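Local coordinates for DNA photolyase (Agrobacterium tumefaciens, PDB 4U63), which probably repairs cyclobutane pyrimidine dimers in ultraviolet-damaged DNA with light, using a bound FAD and a methenyltetrahydrofolate-type antenna chromophore, at residues 332-335 and 336-340; 369-373 and 374-378; 226-229 and 230-234. One frame throughout, in Å; residues are numbered along the deposited sequence.

Contact 1: residues 332-335 and 336-340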
ATOM      1  N   LYS A 332      10.589  -5.246 -24.711  1.00 29.74           N
ATOM      2  CA  LYS A 332       9.427  -4.916 -25.543  1.00 28.05           C
ATOM      3  C   LYS A 332       8.111  -5.469 -24.945  1.00 27.58           C
ATOM      4  O   LYS A 332       7.129  -4.730 -24.834  1.00 27.34           O
ATOM      5  CB  LYS A 332       9.650  -5.420 -26.972  1.00 33.39           C
ATOM      6  CG  LYS A 332       8.533  -5.139 -27.962  1.00 43.00           C
ATOM      7  CD  LYS A 332       8.886  -5.713 -29.332  1.00 50.92           C
ATOM      8  CE  LYS A 332       7.727  -5.613 -30.307  1.00 58.51           C
ATOM      9  NZ  LYS A 332       7.470  -4.210 -30.733  1.00 63.09           N
ATOM     10  N   SER A 333       8.100  -6.747 -24.552  1.00 25.96           N
ATOM     11  CA  SER A 333       6.909  -7.349 -23.939  0.53 25.80           C
ATOM     12  C   SER A 333       6.618  -6.732 -22.572  1.00 25.65           C
ATOM     13  O   SER A 333       5.455  -6.558 -22.200  1.00 26.33           O
ATOM     14  CB  SER A 333       7.058  -8.868 -23.812  0.53 22.62           C
ATOM     15  OG  SER A 333       8.092  -9.212 -22.901  0.53 21.52           O
ATOM     16  N   PHE A 334       7.672  -6.407 -21.824  1.00 24.69           N
ATOM     17  CA  PHE A 334       7.503  -5.757 -20.532  1.00 26.33           C
ATOM     18  C   PHE A 334       6.820  -4.418 -20.716  1.00 25.43           C
ATOM     19  O   PHE A 334       5.899  -4.093 -19.992  1.00 22.39           O
ATOM     20  CB  PHE A 334       8.832  -5.542 -19.813  1.00 27.12           C
ATOM     21  CG  PHE A 334       8.687  -4.796 -18.520  1.00 25.77           C
ATOM     22  CD1 PHE A 334       8.015  -5.372 -17.442  1.00 25.62           C
ATOM     23  CD2 PHE A 334       9.207  -3.516 -18.375  1.00 27.62           C
ATOM     24  CE1 PHE A 334       7.873  -4.681 -16.249  1.00 26.36           C
ATOM     25  CE2 PHE A 334       9.070  -2.825 -17.182  1.00 28.08           C
ATOM     26  CZ  PHE A 334       8.401  -3.405 -16.120  1.00 28.15           C
ATOM     27  N   LYS A 335       7.286  -3.645 -21.692  1.00 25.66           N
ATOM     28  CA  LYS A 335       6.663  -2.354 -21.997  1.00 26.60           C
ATOM     29  C   LYS A 335       5.195  -2.516 -22.404  1.00 26.86           C
ATOM     30  O   LYS A 335       4.338  -1.748 -21.945  1.00 27.54           O
ATOM     31  CB  LYS A 335       7.457  -1.594 -23.070  1.00 27.95           C
ATOM     32  CG  LYS A 335       8.722  -0.942 -22.536  1.00 37.21           C
ATOM     33  CD  LYS A 335       9.421  -0.151 -23.630  1.00 48.82           C
ATOM     34  CE  LYS A 335      10.832   0.239 -23.230  1.00 65.80           C
ATOM     35  NZ  LYS A 335      11.539   0.890 -24.363  1.00 78.30           N
ATOM     36  N   ALA A 336       4.895  -3.516 -23.237  1.00 24.21           N
ATOM     37  CA  ALA A 336       3.507  -3.770 -23.637  1.00 24.61           C
ATOM     38  C   ALA A 336       2.645  -4.046 -22.408  1.00 24.29           C
ATOM     39  O   ALA A 336       1.523  -3.559 -22.305  1.00 23.57           O
ATOM     40  CB  ALA A 336       3.419  -4.925 -24.616  1.00 24.99           C
ATOM     41  N   TRP A 337       3.189  -4.818 -21.468  1.00 21.64           N
ATOM     42  CA  TRP A 337       2.508  -5.090 -20.206  1.00 21.88           C
ATOM     43  C   TRP A 337       2.229  -3.792 -19.419  1.00 20.78           C
ATOM     44  O   TRP A 337       1.077  -3.529 -19.026  1.00 21.81           O
ATOM     45  CB  TRP A 337       3.334  -6.106 -19.387  1.00 21.18           C
ATOM     46  CG  TRP A 337       2.766  -6.462 -18.037  1.00 20.28           C
ATOM     47  CD1 TRP A 337       1.782  -7.370 -17.776  1.00 19.71           C
ATOM     48  CD2 TRP A 337       3.168  -5.932 -16.771  1.00 19.27           C
ATOM     49  NE1 TRP A 337       1.526  -7.421 -16.433  1.00 20.89           N
ATOM     50  CE2 TRP A 337       2.368  -6.552 -15.786  1.00 20.85           C
ATOM     51  CE3 TRP A 337       4.123  -4.986 -16.370  1.00 20.02           C
ATOM     52  CZ2 TRP A 337       2.498  -6.266 -14.423  1.00 20.90           C
ATOM     53  CZ3 TRP A 337       4.245  -4.693 -15.017  1.00 21.21           C
ATOM     54  CH2 TRP A 337       3.435  -5.332 -14.058  1.00 21.58           C
ATOM     55  N   THR A 338       3.254  -2.962 -19.224  1.00 21.09           N
ATOM     56  CA  THR A 338       3.091  -1.715 -18.445  1.00 22.28           C
ATOM     57  C   THR A 338       2.043  -0.781 -19.056  1.00 22.14           C
ATOM     58  O   THR A 338       1.376  -0.056 -18.342  1.00 21.87           O
ATOM     59  CB  THR A 338       4.409  -0.913 -18.268  1.00 23.48           C
ATOM     60  OG1 THR A 338       4.904  -0.461 -19.547  1.00 23.32           O
ATOM     61  CG2 THR A 338       5.475  -1.741 -17.532  1.00 23.30           C
ATOM     62  N   ARG A 339       1.922  -0.816 -20.380  1.00 21.73           N
ATOM     63  CA  ARG A 339       0.981   0.033 -21.117  1.00 22.19           C
ATOM     64  C   ARG A 339      -0.425  -0.547 -21.279  1.00 23.36           C
ATOM     65  O   ARG A 339      -1.310   0.122 -21.831  1.00 26.24           O
ATOM     66  CB  ARG A 339       1.541   0.300 -22.503  1.00 25.01           C
ATOM     67  CG  ARG A 339       2.826   1.100 -22.494  1.00 31.17           C
ATOM     68  CD  ARG A 339       3.548   0.959 -23.814  1.00 35.79           C
ATOM     69  NE  ARG A 339       4.762   1.770 -23.836  1.00 39.60           N
ATOM     70  CZ  ARG A 339       5.725   1.677 -24.750  1.00 36.91           C
ATOM     71  NH1 ARG A 339       5.641   0.799 -25.750  1.00 42.49           N
ATOM     72  NH2 ARG A 339       6.791   2.467 -24.660  1.00 38.54           N
ATOM     73  N   GLY A 340      -0.636  -1.777 -20.824  1.00 23.01           N
ATOM     74  CA  GLY A 340      -1.885  -2.462 -21.070  1.00 23.00           C
ATOM     75  C   GLY A 340      -2.134  -2.660 -22.553  1.00 24.56           C
ATOM     76  O   GLY A 340      -3.234  -2.369 -23.046  1.00 23.94           O
TER
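F334 meets both W337 and T338 within the last turns of helix 331-338, and the aromatic and apolar contacts come first. CG2 of T338 stands over one face of the F334 ring, 3.9 Å from its centroid, a CH-pi contact displaced toward the rim. The six-membered ring of W337 is turned only 26° from the F334 plane, yet the centroids are 5.8 Å apart, so the two rings barely overlap and touch through F334 CE1 and W337 CE3 at 3.8 Å. Both aromatic residues hold CG anti to N (chi1 176° for F334), which sends the rings off the same flank of the helix.

Among the hydrogen bonds, K335 O takes two donors: T338 OG1 at 2.8 Å and R339 N at 3.0 Å. The hydroxyl can turn back to this carbonyl because OG1 lies between N and C (chi1 64°). Regular i to i+4 bonds run from A336 N to K332 O, W337 N to S333 O and T338 N to F334 O. G340, with positive phi, closes the helix in a Schellman motif.

K335 and R339 run side by side. The lysine meets the arginine through its aliphatic part: CB lies over the centre of the R339 guanidinium face and CD comes near NH2, while the like-charged K335 NZ and R339 NH2 stay 5.0 Å apart.

W337 NE1 is bonded to V368 O, and the indole packs on F371 and L372 of helix 362-375 and on W386 and F387 of helix 380-390. F334 lies against L372 and makes a cation-pi contact with K382.

Contact 2: residues 369-373 and 374-378; sequences ASFLI and KHLLI
S370 and K374 open the contact with a regular helical bond, K374 N to S370 O at 2.8 Å, after which the C-terminal end of helix 362-375 widens. L376 N reaches back five residues to F371 O at 2.9 Å, a pi-type turn, and I378 N reaches back six to L372 O at 3.0 Å. L377 takes positive phi, and its CA makes a CA-H...O contact with I373 O. This buried helix end lies in the FAD-binding part, with A369 lining the FAD pocket.

The F371 ring receives CB of H375 over one face, 3.8 Å from the centroid and 19° off the normal. The imidazole is almost parallel to it, at 10°, but the centroids are 5.0 Å apart and the rings hardly overlap. CD2 of L376 approaches the same phenyl ring obliquely, 3.7 Å from CE2. On the next flank, CD1 of L372 abuts CB of I378 at 3.6 Å, the side chains crossing at about a right angle.

K374 is extended from CG onward, its CD alongside S370 OG, and its NZ donates to a water that also meets S370 OG, an unusually short approach of undecided direction. OG is anti to N (chi1 -174°), a torsion that places it next to that water.

K374 NZ also bonds the F416 and R418 carbonyls, and the lysine makes a cation-pi contact with F416. A buried ammonium thus meets oxygen acceptors and an aromatic ring, which would probably favour its charged form. H375 NE2 is hydrogen-bonded to H480 ND1; one of these nitrogens must accept, so the pair is probably not doubly charged.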
ATOM      1  N   ALA A 369      -0.064  -9.872 -12.609  1.00 19.63           N
ATOM      2  CA  ALA A 369       1.210 -10.349 -12.067  1.00 20.53           C
ATOM      3  C   ALA A 369       1.534 -11.716 -12.654  1.00 19.75           C
ATOM      4  O   ALA A 369       2.638 -11.951 -13.122  1.00 19.50           O
ATOM      5  CB  ALA A 369       1.157 -10.397 -10.544  1.00 21.22           C
ATOM      6  N   SER A 370       0.558 -12.615 -12.642  1.00 19.90           N
ATOM      7  CA  SER A 370       0.734 -13.924 -13.238  1.00 22.16           C
ATOM      8  C   SER A 370       1.027 -13.827 -14.741  1.00 21.94           C
ATOM      9  O   SER A 370       1.874 -14.558 -15.266  1.00 20.93           O
ATOM     10  CB  SER A 370      -0.492 -14.805 -12.981  1.00 24.59           C
ATOM     11  OG  SER A 370      -0.250 -16.119 -13.451  1.00 25.81           O
ATOM     12  N   PHE A 371       0.345 -12.922 -15.440  1.00 21.53           N
ATOM     13  CA  PHE A 371       0.611 -12.757 -16.860  1.00 22.53           C
ATOM     14  C   PHE A 371       2.076 -12.374 -17.129  1.00 20.55           C
ATOM     15  O   PHE A 371       2.712 -12.918 -18.041  1.00 20.94           O
ATOM     16  CB  PHE A 371      -0.310 -11.726 -17.480  1.00 21.21           C
ATOM     17  CG  PHE A 371      -0.258 -11.720 -18.977  1.00 23.03           C
ATOM     18  CD1 PHE A 371      -1.026 -12.614 -19.707  1.00 21.62           C
ATOM     19  CD2 PHE A 371       0.576 -10.843 -19.661  1.00 23.82           C
ATOM     20  CE1 PHE A 371      -0.980 -12.633 -21.083  1.00 23.52           C
ATOM     21  CE2 PHE A 371       0.624 -10.852 -21.049  1.00 23.34           C
ATOM     22  CZ  PHE A 371      -0.155 -11.748 -21.762  1.00 23.04           C
ATOM     23  N   LEU A 372       2.607 -11.451 -16.333  1.00 19.60           N
ATOM     24  CA  LEU A 372       3.998 -11.025 -16.486  1.00 20.04           C
ATOM     25  C   LEU A 372       4.992 -12.161 -16.238  1.00 20.04           C
ATOM     26  O   LEU A 372       5.884 -12.408 -17.046  1.00 20.18           O
ATOM     27  CB  LEU A 372       4.300  -9.874 -15.521  1.00 19.95           C
ATOM     28  CG  LEU A 372       5.696  -9.267 -15.617  1.00 20.96           C
ATOM     29  CD1 LEU A 372       5.889  -8.613 -16.981  1.00 23.19           C
ATOM     30  CD2 LEU A 372       5.929  -8.271 -14.501  1.00 20.54           C
ATOM     31  N   ILE A 373       4.803 -12.855 -15.120  1.00 19.81           N
ATOM     32  CA  ILE A 373       5.741 -13.886 -14.644  1.00 20.63           C
ATOM     33  C   ILE A 373       5.672 -15.153 -15.491  1.00 21.60           C
ATOM     34  O   ILE A 373       6.708 -15.741 -15.837  1.00 23.69           O
ATOM     35  CB  ILE A 373       5.431 -14.237 -13.163  1.00 21.52           C
ATOM     36  CG1 ILE A 373       5.687 -13.012 -12.274  1.00 23.80           C
ATOM     37  CG2 ILE A 373       6.254 -15.433 -12.674  1.00 22.97           C
ATOM     38  CD1 ILE A 373       4.987 -13.064 -10.939  1.00 24.54           C
ATOM     39  N   LYS A 374       4.458 -15.580 -15.820  1.00 21.99           N
ATOM     40  CA  LYS A 374       4.262 -16.869 -16.492  1.00 23.73           C
ATOM     41  C   LYS A 374       4.076 -16.745 -17.987  1.00 24.16           C
ATOM     42  O   LYS A 374       4.789 -17.381 -18.736  1.00 26.49           O
ATOM     43  CB  LYS A 374       3.116 -17.617 -15.835  1.00 24.85           C
ATOM     44  CG  LYS A 374       3.424 -17.826 -14.362  1.00 30.65           C
ATOM     45  CD  LYS A 374       2.411 -18.668 -13.665  1.00 31.31           C
ATOM     46  CE  LYS A 374       2.825 -18.887 -12.225  1.00 28.76           C
ATOM     47  NZ  LYS A 374       1.836 -19.733 -11.537  1.00 28.42           N
ATOM     48  N   HIS A 375       3.138 -15.922 -18.430  1.00 23.41           N
ATOM     49  CA  HIS A 375       2.937 -15.751 -19.876  1.00 24.72           C
ATOM     50  C   HIS A 375       4.081 -15.041 -20.576  1.00 23.64           C
ATOM     51  O   HIS A 375       4.437 -15.433 -21.684  1.00 26.92           O
ATOM     52  CB  HIS A 375       1.617 -15.049 -20.170  1.00 23.86           C
ATOM     53  CG  HIS A 375       0.439 -15.942 -20.013  1.00 23.94           C
ATOM     54  ND1 HIS A 375      -0.049 -16.306 -18.779  1.00 26.59           N
ATOM     55  CD2 HIS A 375      -0.337 -16.566 -20.926  1.00 22.68           C
ATOM     56  CE1 HIS A 375      -1.082 -17.106 -18.937  1.00 27.50           C
ATOM     57  NE2 HIS A 375      -1.276 -17.281 -20.227  1.00 28.10           N
ATOM     58  N   LEU A 376       4.663 -14.017 -19.945  1.00 23.60           N
ATOM     59  CA  LEU A 376       5.806 -13.308 -20.555  1.00 25.75           C
ATOM     60  C   LEU A 376       7.171 -13.775 -20.023  1.00 24.34           C
ATOM     61  O   LEU A 376       8.201 -13.419 -20.578  1.00 24.76           O
ATOM     62  CB  LEU A 376       5.655 -11.794 -20.390  1.00 24.23           C
ATOM     63  CG  LEU A 376       4.309 -11.226 -20.843  1.00 25.45           C
ATOM     64  CD1 LEU A 376       4.272  -9.716 -20.654  1.00 24.24           C
ATOM     65  CD2 LEU A 376       4.026 -11.587 -22.298  1.00 27.74           C
ATOM     66  N   LEU A 377       7.169 -14.570 -18.955  1.00 24.81           N
ATOM     67  CA  LEU A 377       8.399 -15.082 -18.351  1.00 24.50           C
ATOM     68  C   LEU A 377       9.367 -13.960 -17.975  1.00 23.49           C
ATOM     69  O   LEU A 377      10.582 -14.073 -18.193  1.00 27.13           O
ATOM     70  CB  LEU A 377       9.053 -16.107 -19.289  1.00 27.84           C
ATOM     71  CG  LEU A 377       9.696 -17.301 -18.599  1.00 31.65           C
ATOM     72  CD1 LEU A 377       8.624 -18.127 -17.906  1.00 24.56           C
ATOM     73  CD2 LEU A 377      10.471 -18.148 -19.591  1.00 35.16           C
ATOM     74  N   ILE A 378       8.823 -12.884 -17.409  0.50 23.61           N
ATOM     75  CA  ILE A 378       9.613 -11.721 -17.021  0.50 25.68           C
ATOM     76  C   ILE A 378       9.771 -11.698 -15.514  0.50 25.57           C
ATOM     77  O   ILE A 378       8.821 -11.979 -14.777  0.50 27.33           O
ATOM     78  CB  ILE A 378       8.961 -10.419 -17.510  0.50 27.08           C
ATOM     79  CG1 ILE A 378       9.124 -10.302 -19.025  0.50 31.43           C
ATOM     80  CG2 ILE A 378       9.584  -9.209 -16.833  0.50 25.67           C
ATOM     81  CD1 ILE A 378       8.339  -9.165 -19.626  0.50 36.56           C
TER
HETATM   82  O   HOH W   1      -0.532 -18.312 -12.185  1.00 36.16           O

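Contact 3: residues 226-229 and 230-234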
ATOM      1  N   GLY A 226      -5.183  11.938   3.042  1.00 20.35           N
ATOM      2  CA  GLY A 226      -5.163  12.504   4.374  1.00 18.21           C
ATOM      3  C   GLY A 226      -6.122  11.805   5.305  1.00 20.91           C
ATOM      4  O   GLY A 226      -6.907  10.956   4.890  1.00 23.65           O
ATOM      5  N   GLU A 227      -6.057  12.198   6.573  1.00 20.34           N
ATOM      6  CA  GLU A 227      -6.867  11.599   7.624  1.00 23.26           C
ATOM      7  C   GLU A 227      -8.383  11.760   7.433  1.00 22.12           C
ATOM      8  O   GLU A 227      -9.141  10.802   7.604  1.00 23.30           O
ATOM      9  CB  GLU A 227      -6.461  12.195   8.959  1.00 23.73           C
ATOM     10  CG  GLU A 227      -7.211  11.588  10.113  1.00 24.47           C
ATOM     11  CD  GLU A 227      -6.614  11.950  11.433  1.00 26.26           C
ATOM     12  OE1 GLU A 227      -6.112  13.095  11.595  1.00 25.70           O
ATOM     13  OE2 GLU A 227      -6.649  11.082  12.320  1.00 26.87           O
ATOM     14  N   THR A 228      -8.824  12.966   7.110  1.00 21.81           N
ATOM     15  CA  THR A 228     -10.258  13.203   6.843  1.00 22.02           C
ATOM     16  C   THR A 228     -10.759  12.300   5.704  1.00 20.48           C
ATOM     17  O   THR A 228     -11.819  11.678   5.819  1.00 25.43           O
ATOM     18  CB  THR A 228     -10.532  14.676   6.526  1.00 25.88           C
ATOM     19  OG1 THR A 228     -10.198  15.466   7.675  1.00 27.00           O
ATOM     20  CG2 THR A 228     -12.008  14.904   6.161  1.00 28.23           C
ATOM     21  N   GLY A 229      -9.996  12.222   4.622  1.00 19.79           N
ATOM     22  CA  GLY A 229     -10.324  11.310   3.518  1.00 19.97           C
ATOM     23  C   GLY A 229     -10.368   9.855   3.939  1.00 19.78           C
ATOM     24  O   GLY A 229     -11.256   9.112   3.513  1.00 22.75           O
ATOM     25  N   ALA A 230      -9.414   9.445   4.785  1.00 18.78           N
ATOM     26  CA  ALA A 230      -9.383   8.075   5.293  1.00 19.57           C
ATOM     27  C   ALA A 230     -10.641   7.733   6.075  1.00 18.49           C
ATOM     28  O   ALA A 230     -11.248   6.683   5.852  1.00 19.61           O
ATOM     29  CB  ALA A 230      -8.144   7.833   6.161  1.00 18.52           C
ATOM     30  N   LEU A 231     -11.031   8.634   6.974  1.00 21.11           N
ATOM     31  CA  LEU A 231     -12.220   8.435   7.806  1.00 22.12           C
ATOM     32  C   LEU A 231     -13.488   8.447   6.942  1.00 20.41           C
ATOM     33  O   LEU A 231     -14.395   7.660   7.182  1.00 22.77           O
ATOM     34  CB  LEU A 231     -12.274   9.469   8.944  1.00 26.37           C
ATOM     35  CG  LEU A 231     -11.057   9.421   9.897  1.00 34.71           C
ATOM     36  CD1 LEU A 231     -10.965  10.673  10.766  1.00 39.04           C
ATOM     37  CD2 LEU A 231     -11.060   8.164  10.759  1.00 40.61           C
ATOM     38  N   ASP A 232     -13.530   9.312   5.925  1.00 22.09           N
ATOM     39  CA  ASP A 232     -14.636   9.308   4.951  1.00 22.09           C
ATOM     40  C   ASP A 232     -14.732   7.959   4.216  1.00 22.50           C
ATOM     41  O   ASP A 232     -15.825   7.430   4.041  1.00 22.88           O
ATOM     42  CB  ASP A 232     -14.483  10.430   3.921  1.00 24.48           C
ATOM     43  CG  ASP A 232     -14.763  11.823   4.495  1.00 30.13           C
ATOM     44  OD1 ASP A 232     -15.306  11.953   5.621  1.00 28.10           O
ATOM     45  OD2 ASP A 232     -14.433  12.809   3.799  1.00 33.26           O
ATOM     46  N   LYS A 233     -13.592   7.402   3.798  1.00 20.70           N
ATOM     47  CA  LYS A 233     -13.580   6.067   3.161  1.00 20.65           C
ATOM     48  C   LYS A 233     -14.053   4.977   4.114  1.00 19.77           C
ATOM     49  O   LYS A 233     -14.830   4.102   3.742  1.00 20.56           O
ATOM     50  CB  LYS A 233     -12.181   5.701   2.652  1.00 22.31           C
ATOM     51  CG  LYS A 233     -11.778   6.414   1.374  1.00 26.27           C
ATOM     52  CD  LYS A 233     -12.361   5.758   0.136  1.00 26.70           C
ATOM     53  CE  LYS A 233     -11.712   6.272  -1.144  1.00 25.24           C
ATOM     54  NZ  LYS A 233     -12.041   7.696  -1.416  1.00 25.50           N
ATOM     55  N   LEU A 234     -13.560   5.019   5.343  1.00 19.47           N
ATOM     56  CA  LEU A 234     -13.966   4.030   6.333  1.00 19.73           C
ATOM     57  C   LEU A 234     -15.464   4.126   6.614  1.00 19.19           C
ATOM     58  O   LEU A 234     -16.177   3.108   6.571  1.00 20.73           O
ATOM     59  CB  LEU A 234     -13.162   4.178   7.622  1.00 22.70           C
ATOM     60  CG  LEU A 234     -13.540   3.214   8.753  1.00 24.60           C
ATOM     61  CD1 LEU A 234     -13.347   1.761   8.346  1.00 23.34           C
ATOM     62  CD2 LEU A 234     -12.732   3.536  10.002  1.00 25.82           C
TER
HETATM   63  O   HOH W   2     -11.992   9.842   0.920  1.00 23.73           O
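E227 and L231, like T228 and D232, are i to i+4 partners in the first two turns of helix 227-238, a local helix-start contact in which backbone bonds do most of the work. G226 occupies the N-cap position with positive phi, and its O accepts from A230 N at 2.9 Å. The same spacing repeats in L231 N to E227 O, D232 N to T228 O and K233 N to G229 O, with N-H...O angles of 152° to 164°, evidence that regular alpha geometry is established from the first turn.

Across the two segments the side chains touch only lightly. E227 and L231 run side by side in the same direction, and CG of the glutamate comes 3.9 Å from CD1 of the leucine. E227 reaches that place with CG anti to N (chi1 -178°) and an extended chain beyond. T228 and D232 are likewise aligned; the methyl CG2 of T228 approaches D232 OD2 only to 4.0 Å.

A water joins G229 to K233: it donates to G229 O at 2.8 Å and accepts from K233 NZ at 3.2 Å. In the lysine, bends at chi2 and chi4 bring the ammonium back toward the helix's N-terminal end and this water. G229 O therefore holds two donors, K233 N and the water.

The carboxylate of E227 accepts from the backbone N of L37 and S38, tying the helix start to the segment that follows strand 27-31. K233 NZ bonds I222 O at the end of helix 219-222, while A230 and K233 pack on H263 of helix 261-265.

How the contacts relate
Contacts 1 and 2 form one packed unit, their centres 11 Å apart: CD1 of L376 is 3.7 Å from S333 O, and CB of L372 is 3.8 Å from W337 NE1. Both belong to the FAD-binding part of the chain. A369 of contact 2 touches the flavin cofactor, the W337 side chain comes within about 8 Å of it, and R339 is about 8 Å from the folate chromophore. Contact 3 lies on the opposite side of the chain's centre, its nearest atoms about 23 Å from either of the others, yet its K233 side chain is also about 8 Å from FAD.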